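Long-range contacts in 2-keto-3-deoxygluconate kinase (Thermotoga maritima, PDB 2AFB), which probably catalyses the phosphorylation of 2-keto-3-deoxygluconate, as a sugar kinase of the pfkB family in the ribokinase clan: residues V64-P68 / A121-A125; G146-L151 / R180-W184; F276-Y280 / A312-A317. Numbering follows the deposited sequence.

Contact 1. Residues V64-P68 / A121-A125; sequences VTKLP and AISEA
A strand can hold a neighbouring loop through one long side chain and a pair of waters, and V64-P68 with A121-A125 is a clear case. V64 to L67 form the end of strand 60-67 in extended conformation; A121 to S123 have helical phi/psi, and I122 to A125 close a type I beta turn whose A125 N to I122 O bond measures 2.9 Å. T65 brings OG1 to 3.7 Å from I122 CD1, while the same hydroxyl is hydrogen-bonded to G19 O. K66 does most of the work: its CA lies 4.8 Å from that of I122, and its all-t chain runs across the turn, with CD 3.4 Å from A121 O and 4.0 Å from A125 CB. Its NZ reaches a salt bridge with D129 and a water 2.8 Å away, which gives a 2.7 Å bond to A121 O. A second water donates to K66 O (2.9 Å) and accepts from I122 N (3.0 Å). L67 points away, its CA 5.6 Å from that of A121. P68 ends the walk, with CD 4.1 Å from A121 CB. The join ties the C-terminal end of a parallel strand of the central sheet to the loop leaving the smaller four-stranded sheet, the two-sheet architecture of ribokinase-like sugar kinases.

Contact 2. Residues G146-L151 / R180-W184; sequences GITPPL and RARLW
W184 (chi1 p, chi2 near 5°) lays its indole against P150, whose CG stands 3.6 Å from the centroid of the six-membered ring and 16° off its normal, a CH-pi contact over the face. P149 CB comes to 3.8 Å from W184 CH2, and G146 O to 3.5 Å from W184 CZ2. Both segments are irregular turns with helical phi/psi at G146 to P149 and A181 to L183; L151 N bonds T148 O and L183 N bonds R180 O, each at 3.0 Å. Each follows a parallel strand of the central sheet, 139-145 and 172-176, and leads to the next helix, so the contact joins two adjacent strand-to-helix connections of the Rossmann-like alpha/beta fold. The CA atoms pair as P150 with L183 (6.1 Å) and I147 with R180 (6.8 Å). L183, in the mt rotamer, meets three residues: its CD1 is 4.1 Å from I147 CG2, its CB 3.9 Å from P150 CG, and its CD2 3.8 Å from L151 CD2. I147 CD1 lies over one face of the R180 guanidinium, 3.9 Å from NH2. One water accepts from R180 N (3.0 Å) and is weakly bonded to G146 O (3.0 Å) and W184 NE1 (3.1 Å).

Contact 3. Residues F276-Y280 / A312-A317; sequences FSNRY and AEFAAA
How a helix side chain can serve an interrupted edge strand is illustrated by E313. Helix 308-322 offers A312 to A317 to F276-Y280, part of strand 273-283, one of the two outermost strands of the large sheet within this chain; the CA atoms of S277 and E313 are 4.8 Å apart. With chi1 and chi2 both m, E313 folds its carboxylate back toward the strand, and OE1 accepts from N278 N at 2.9 Å, almost linearly at 173°. Its other oxygen, OE2, bonds Q309. S277, chi1 p, points at the helix: OG donates to N278 O at 2.8 Å, packs 3.1 Å from A316 CB, and also bonds V266 N. Y280, chi1 m and chi2 -87°, sets A316 CB near the plane of its ring at the edge, 4.1 Å from CE2, and brings OH to 4.0 Å from A317 CB. A water accepts from Y280 OH (2.5 Å) and donates to E313 O (2.7 Å) and E313 OE1 (2.8 Å). A312 and A316 point at the strand as helix 308-322 packs on the edge of this ribokinase-like fold's nine-stranded sheet. OE1 thus accepts the N278 N-H and a water proton, one oxygen joining strand backbone and bridging water.

How the contacts relate
Read together, the three contacts show one fold joined at separate places along the chain, each closing before the next opens. Contacts 1 and 2 are neighbours: their centres are 16 Å apart, and they touch where S123 CB packs against L151 O at 3.6 Å. Contact 3 lies across the chain's centre from both, its centre 35 Å from that of contact 1 and 28 Å from that of contact 2. Contacts 1 and 3 nevertheless reach the same large sheet, through strands 60-67 and 273-283. Bound metals are not close: a nickel ion is about 12 Å from the L67 side chain, and a calcium ion about 12 Å from that of A317.

Contact 1. Residues V64-P68 / A121-A125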
loop_
_atom_site.group_PDB
_atom_site.type_symbol
_atom_site.label_atom_id
_atom_site.label_comp_id
_atom_site.label_asym_id
_atom_site.label_seq_id
_atom_site.Cartn_x
_atom_site.Cartn_y
_atom_site.Cartn_z
ATOM N N VAL A 64 14.408 18.479 24.029
ATOM C CA VAL A 64 13.553 19.296 24.851
ATOM C C VAL A 64 12.543 20.013 23.953
ATOM O O VAL A 64 12.923 20.681 23.013
ATOM C CB VAL A 64 14.372 20.325 25.613
ATOM C CG1 VAL A 64 13.449 21.187 26.511
ATOM C CG2 VAL A 64 15.448 19.624 26.390
ATOM N N THR A 65 11.267 19.877 24.275
ATOM C CA THR A 65 10.199 20.501 23.514
ATOM C C THR A 65 8.904 20.453 24.343
ATOM O O THR A 65 8.920 20.082 25.518
ATOM C CB THR A 65 10.005 19.855 22.109
ATOM O OG1 THR A 65 9.290 20.763 21.277
ATOM C CG2 THR A 65 9.240 18.520 22.147
ATOM N N LYS A 66 7.811 20.899 23.728
ATOM C CA LYS A 66 6.465 20.768 24.266
ATOM C C LYS A 66 5.623 20.111 23.177
ATOM O O LYS A 66 5.733 20.455 21.981
ATOM C CB LYS A 66 5.878 22.160 24.685
ATOM C CG LYS A 66 4.667 22.051 25.553
ATOM C CD LYS A 66 4.098 23.377 25.921
ATOM C CE LYS A 66 3.091 23.270 27.099
ATOM N NZ LYS A 66 2.537 24.644 27.474
ATOM N N LEU A 67 4.839 19.115 23.588
ATOM C CA LEU A 67 3.877 18.464 22.721
ATOM C C LEU A 67 2.539 18.381 23.396
ATOM O O LEU A 67 2.488 18.304 24.625
ATOM C CB LEU A 67 4.330 17.037 22.402
ATOM C CG LEU A 67 5.600 16.987 21.554
ATOM C CD1 LEU A 67 6.143 15.603 21.487
ATOM C CD2 LEU A 67 5.296 17.520 20.165
ATOM N N PRO A 68 1.456 18.325 22.600
ATOM C CA PRO A 68 0.129 18.242 23.193
ATOM C C PRO A 68 -0.081 16.852 23.737
ATOM O O PRO A 68 0.486 15.930 23.218
ATOM C CB PRO A 68 -0.806 18.461 22.000
ATOM C CG PRO A 68 -0.032 17.946 20.842
ATOM C CD PRO A 68 1.389 18.327 21.126
ATOM N N ALA A 121 1.818 23.667 20.292
ATOM C CA ALA A 121 2.064 23.685 21.717
ATOM C C ALA A 121 3.442 24.329 22.041
ATOM O O ALA A 121 3.574 25.089 22.989
ATOM C CB ALA A 121 1.961 22.243 22.270
ATOM N N ILE A 122 4.465 24.027 21.255
ATOM C CA ILE A 122 5.782 24.615 21.523
ATOM C C ILE A 122 5.772 26.112 21.224
ATOM O O ILE A 122 6.393 26.883 21.955
ATOM C CB ILE A 122 6.943 23.867 20.770
ATOM C CG1 ILE A 122 8.321 24.477 21.051
ATOM C CG2 ILE A 122 6.748 23.874 19.253
ATOM C CD1 ILE A 122 8.819 24.222 22.414
ATOM N N SER A 123 5.070 26.520 20.167
ATOM C CA SER A 123 5.019 27.926 19.762
ATOM C C SER A 123 4.469 28.796 20.879
ATOM O O SER A 123 4.932 29.897 21.043
ATOM C CB SER A 123 4.242 28.145 18.460
ATOM O OG SER A 123 2.850 28.114 18.635
ATOM N N GLU A 124 3.556 28.236 21.661
ATOM C CA GLU A 124 2.871 28.889 22.756
ATOM C C GLU A 124 3.484 28.506 24.118
ATOM O O GLU A 124 2.917 28.813 25.182
ATOM C CB GLU A 124 1.381 28.454 22.712
ATOM C CG GLU A 124 0.732 28.810 21.387
ATOM C CD GLU A 124 -0.773 28.647 21.392
ATOM O OE1 GLU A 124 -1.271 27.853 22.226
ATOM O OE2 GLU A 124 -1.451 29.316 20.553
ATOM N N ALA A 125 4.636 27.839 24.105
ATOM C CA ALA A 125 5.284 27.474 25.375
ATOM C C ALA A 125 5.722 28.720 26.197
ATOM O O ALA A 125 6.029 29.801 25.648
ATOM C CB ALA A 125 6.446 26.549 25.150
HETATM O O HOH W 1 1.690 25.351 24.946
HETATM O O HOH W 2 4.224 21.442 19.752
#

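Contact 2. Residues G146-L151 / R180-W184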
loop_
_atom_site.group_PDB
_atom_site.type_symbol
_atom_site.label_atom_id
_atom_site.label_comp_id
_atom_site.label_asym_id
_atom_site.label_seq_id
_atom_site.Cartn_x
_atom_site.Cartn_y
_atom_site.Cartn_z
ATOM N N GLY A 146 18.445 28.476 14.553
ATOM C CA GLY A 146 17.731 29.758 14.298
ATOM C C GLY A 146 16.273 29.643 13.820
ATOM O O GLY A 146 15.544 30.636 13.685
ATOM N N ILE A 147 15.832 28.428 13.551
ATOM C CA ILE A 147 14.441 28.203 13.244
ATOM C C ILE A 147 13.575 28.513 14.458
ATOM O O ILE A 147 12.452 28.981 14.305
ATOM C CB ILE A 147 14.221 26.751 12.796
ATOM C CG1 ILE A 147 14.631 26.616 11.332
ATOM C CG2 ILE A 147 12.761 26.340 12.939
ATOM C CD1 ILE A 147 15.082 25.263 10.982
ATOM N N THR A 148 14.088 28.274 15.659
ATOM C CA THR A 148 13.257 28.316 16.870
ATOM C C THR A 148 12.819 29.687 17.446
ATOM O O THR A 148 11.677 29.869 17.779
ATOM C CB THR A 148 13.937 27.479 17.953
ATOM O OG1 THR A 148 14.089 26.161 17.431
ATOM C CG2 THR A 148 13.058 27.394 19.181
ATOM N N PRO A 149 13.736 30.655 17.583
ATOM C CA PRO A 149 13.313 31.913 18.170
ATOM C C PRO A 149 12.047 32.512 17.543
ATOM O O PRO A 149 11.161 32.932 18.274
ATOM C CB PRO A 149 14.540 32.830 17.975
ATOM C CG PRO A 149 15.711 31.875 18.019
ATOM C CD PRO A 149 15.178 30.641 17.272
ATOM N N PRO A 150 11.958 32.555 16.200
ATOM C CA PRO A 150 10.786 33.198 15.620
ATOM C C PRO A 150 9.506 32.383 15.676
ATOM O O PRO A 150 8.491 32.856 15.207
ATOM C CB PRO A 150 11.192 33.428 14.166
ATOM C CG PRO A 150 12.274 32.450 13.888
ATOM C CD PRO A 150 12.855 31.993 15.165
ATOM N N LEU A 151 9.522 31.167 16.214
ATOM C CA LEU A 151 8.279 30.366 16.180
ATOM C C LEU A 151 7.188 30.896 17.081
ATOM O O LEU A 151 6.013 30.734 16.772
ATOM C CB LEU A 151 8.533 28.912 16.534
ATOM C CG LEU A 151 9.485 28.246 15.564
ATOM C CD1 LEU A 151 9.821 26.833 16.019
ATOM C CD2 LEU A 151 8.886 28.294 14.153
ATOM N N ARG A 180 15.499 31.088 7.774
ATOM C CA ARG A 180 14.296 30.896 6.953
ATOM C C ARG A 180 13.573 32.229 6.793
ATOM O O ARG A 180 13.089 32.820 7.760
ATOM C CB ARG A 180 13.382 29.901 7.624
ATOM C CG ARG A 180 14.050 28.543 7.887
ATOM C CD ARG A 180 14.398 27.823 6.583
ATOM N NE ARG A 180 14.793 26.443 6.807
ATOM C CZ ARG A 180 16.036 26.029 7.022
ATOM N NH1 ARG A 180 17.062 26.872 7.037
ATOM N NH2 ARG A 180 16.250 24.753 7.246
ATOM N N ALA A 181 13.554 32.713 5.567
ATOM C CA ALA A 181 12.831 33.906 5.236
ATOM C C ALA A 181 11.323 33.781 5.523
ATOM O O ALA A 181 10.707 34.772 5.810
ATOM C CB ALA A 181 13.076 34.252 3.796
ATOM N N ARG A 182 10.746 32.576 5.487
ATOM C CA ARG A 182 9.314 32.374 5.854
ATOM C C ARG A 182 9.058 32.829 7.285
ATOM O O ARG A 182 7.962 33.277 7.620
ATOM C CB ARG A 182 8.872 30.904 5.713
ATOM N N LEU A 183 10.083 32.757 8.123
ATOM C CA LEU A 183 9.892 32.937 9.562
ATOM C C LEU A 183 10.167 34.360 10.051
ATOM O O LEU A 183 9.533 34.827 10.991
ATOM C CB LEU A 183 10.749 31.911 10.307
ATOM C CG LEU A 183 10.213 30.479 10.207
ATOM C CD1 LEU A 183 11.239 29.489 10.736
ATOM C CD2 LEU A 183 8.888 30.324 10.991
ATOM N N TRP A 184 11.122 35.029 9.429
ATOM C CA TRP A 184 11.494 36.390 9.796
ATOM C C TRP A 184 12.385 37.040 8.745
ATOM O O TRP A 184 12.923 36.351 7.878
ATOM C CB TRP A 184 12.152 36.455 11.181
ATOM C CG TRP A 184 13.277 35.522 11.497
ATOM C CD1 TRP A 184 13.914 34.625 10.659
ATOM C CD2 TRP A 184 13.936 35.426 12.747
ATOM N NE1 TRP A 184 14.923 33.981 11.333
ATOM C CE2 TRP A 184 14.953 34.444 12.620
ATOM C CE3 TRP A 184 13.773 36.076 13.978
ATOM C CZ2 TRP A 184 15.794 34.092 13.681
ATOM C CZ3 TRP A 184 14.626 35.721 15.042
ATOM C CH2 TRP A 184 15.621 34.743 14.880
HETATM O O HOH W 3 15.324 30.988 10.739
#

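Contact 3. Residues F276-Y280 / A312-A317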
loop_
_atom_site.group_PDB
_atom_site.type_symbol
_atom_site.label_atom_id
_atom_site.label_comp_id
_atom_site.label_asym_id
_atom_site.label_seq_id
_atom_site.Cartn_x
_atom_site.Cartn_y
_atom_site.Cartn_z
ATOM N N PHE A 276 38.422 20.693 4.139
ATOM C CA PHE A 276 37.363 20.341 3.201
ATOM C C PHE A 276 37.243 18.836 3.054
ATOM O O PHE A 276 38.250 18.159 2.942
ATOM C CB PHE A 276 37.601 21.001 1.837
ATOM C CG PHE A 276 37.608 22.510 1.910
ATOM C CD1 PHE A 276 36.418 23.236 1.824
ATOM C CD2 PHE A 276 38.794 23.201 2.141
ATOM C CE1 PHE A 276 36.430 24.635 1.925
ATOM C CE2 PHE A 276 38.800 24.587 2.259
ATOM C CZ PHE A 276 37.629 25.297 2.148
ATOM N N SER A 277 35.997 18.323 3.124
ATOM C CA SER A 277 35.729 16.910 2.912
ATOM C C SER A 277 35.796 16.547 1.439
ATOM O O SER A 277 35.867 17.392 0.570
ATOM C CB SER A 277 34.328 16.552 3.402
ATOM O OG SER A 277 33.300 17.161 2.606
ATOM N N ASN A 278 35.696 15.264 1.175
ATOM C CA ASN A 278 35.332 14.785 -0.125
ATOM C C ASN A 278 33.955 15.335 -0.550
ATOM O O ASN A 278 33.089 15.607 0.278
ATOM C CB ASN A 278 35.318 13.265 -0.082
ATOM C CG ASN A 278 35.251 12.662 -1.447
ATOM O OD1 ASN A 278 36.183 12.803 -2.251
ATOM N ND2 ASN A 278 34.124 12.004 -1.750
ATOM N N ARG A 279 33.806 15.521 -1.853
ATOM C CA ARG A 279 32.611 16.002 -2.488
ATOM C C ARG A 279 31.873 14.847 -3.157
ATOM O O ARG A 279 32.422 14.133 -3.953
ATOM C CB ARG A 279 32.998 17.037 -3.537
ATOM C CG ARG A 279 31.801 17.762 -4.174
ATOM C CD ARG A 279 32.301 19.016 -4.907
ATOM N NE ARG A 279 31.467 19.447 -6.028
ATOM C CZ ARG A 279 31.554 18.986 -7.282
ATOM N NH1 ARG A 279 32.377 17.985 -7.624
ATOM N NH2 ARG A 279 30.749 19.505 -8.205
ATOM N N TYR A 280 30.606 14.695 -2.841
ATOM C CA TYR A 280 29.845 13.533 -3.293
ATOM C C TYR A 280 28.795 13.971 -4.306
ATOM O O TYR A 280 28.176 15.022 -4.170
ATOM C CB TYR A 280 29.145 12.875 -2.098
ATOM C CG TYR A 280 30.067 12.359 -1.021
ATOM C CD1 TYR A 280 30.600 11.071 -1.102
ATOM C CD2 TYR A 280 30.395 13.141 0.085
ATOM C CE1 TYR A 280 31.454 10.565 -0.112
ATOM C CE2 TYR A 280 31.231 12.641 1.086
ATOM C CZ TYR A 280 31.764 11.360 0.964
ATOM O OH TYR A 280 32.594 10.869 1.899
ATOM N N ALA A 312 35.582 16.566 9.367
ATOM C CA ALA A 312 34.988 16.972 8.106
ATOM C C ALA A 312 34.579 15.756 7.304
ATOM O O ALA A 312 33.477 15.734 6.781
ATOM C CB ALA A 312 35.935 17.847 7.284
ATOM N N GLU A 313 35.439 14.749 7.217
ATOM C CA GLU A 313 35.137 13.594 6.374
ATOM C C GLU A 313 33.973 12.806 6.948
ATOM O O GLU A 313 33.062 12.423 6.204
ATOM C CB GLU A 313 36.340 12.654 6.203
ATOM C CG GLU A 313 37.541 13.230 5.501
ATOM C CD GLU A 313 37.293 13.756 4.066
ATOM O OE1 GLU A 313 36.215 13.508 3.428
ATOM O OE2 GLU A 313 38.235 14.421 3.570
ATOM N N PHE A 314 34.002 12.577 8.265
ATOM C CA PHE A 314 32.960 11.834 8.953
ATOM C C PHE A 314 31.612 12.553 8.803
ATOM O O PHE A 314 30.589 11.943 8.465
ATOM C CB PHE A 314 33.300 11.700 10.433
ATOM C CG PHE A 314 32.352 10.827 11.199
ATOM C CD1 PHE A 314 32.609 9.452 11.338
ATOM C CD2 PHE A 314 31.246 11.376 11.842
ATOM C CE1 PHE A 314 31.743 8.661 12.053
ATOM C CE2 PHE A 314 30.383 10.576 12.546
ATOM C CZ PHE A 314 30.643 9.226 12.668
ATOM N N ALA A 315 31.592 13.851 9.075
ATOM C CA ALA A 315 30.329 14.595 8.961
ATOM C C ALA A 315 29.818 14.742 7.518
ATOM O O ALA A 315 28.625 14.697 7.287
ATOM C CB ALA A 315 30.446 15.940 9.614
ATOM N N ALA A 316 30.701 14.964 6.558
ATOM C CA ALA A 316 30.295 14.882 5.128
ATOM C C ALA A 316 29.711 13.498 4.790
ATOM O O ALA A 316 28.633 13.388 4.201
ATOM C CB ALA A 316 31.491 15.209 4.210
ATOM N N ALA A 317 30.414 12.439 5.160
ATOM C CA ALA A 317 29.918 11.077 4.926
ATOM C C ALA A 317 28.497 10.824 5.481
ATOM O O ALA A 317 27.612 10.299 4.781
ATOM C CB ALA A 317 30.893 10.076 5.464
HETATM O O HOH W 4 33.642 12.377 3.578
#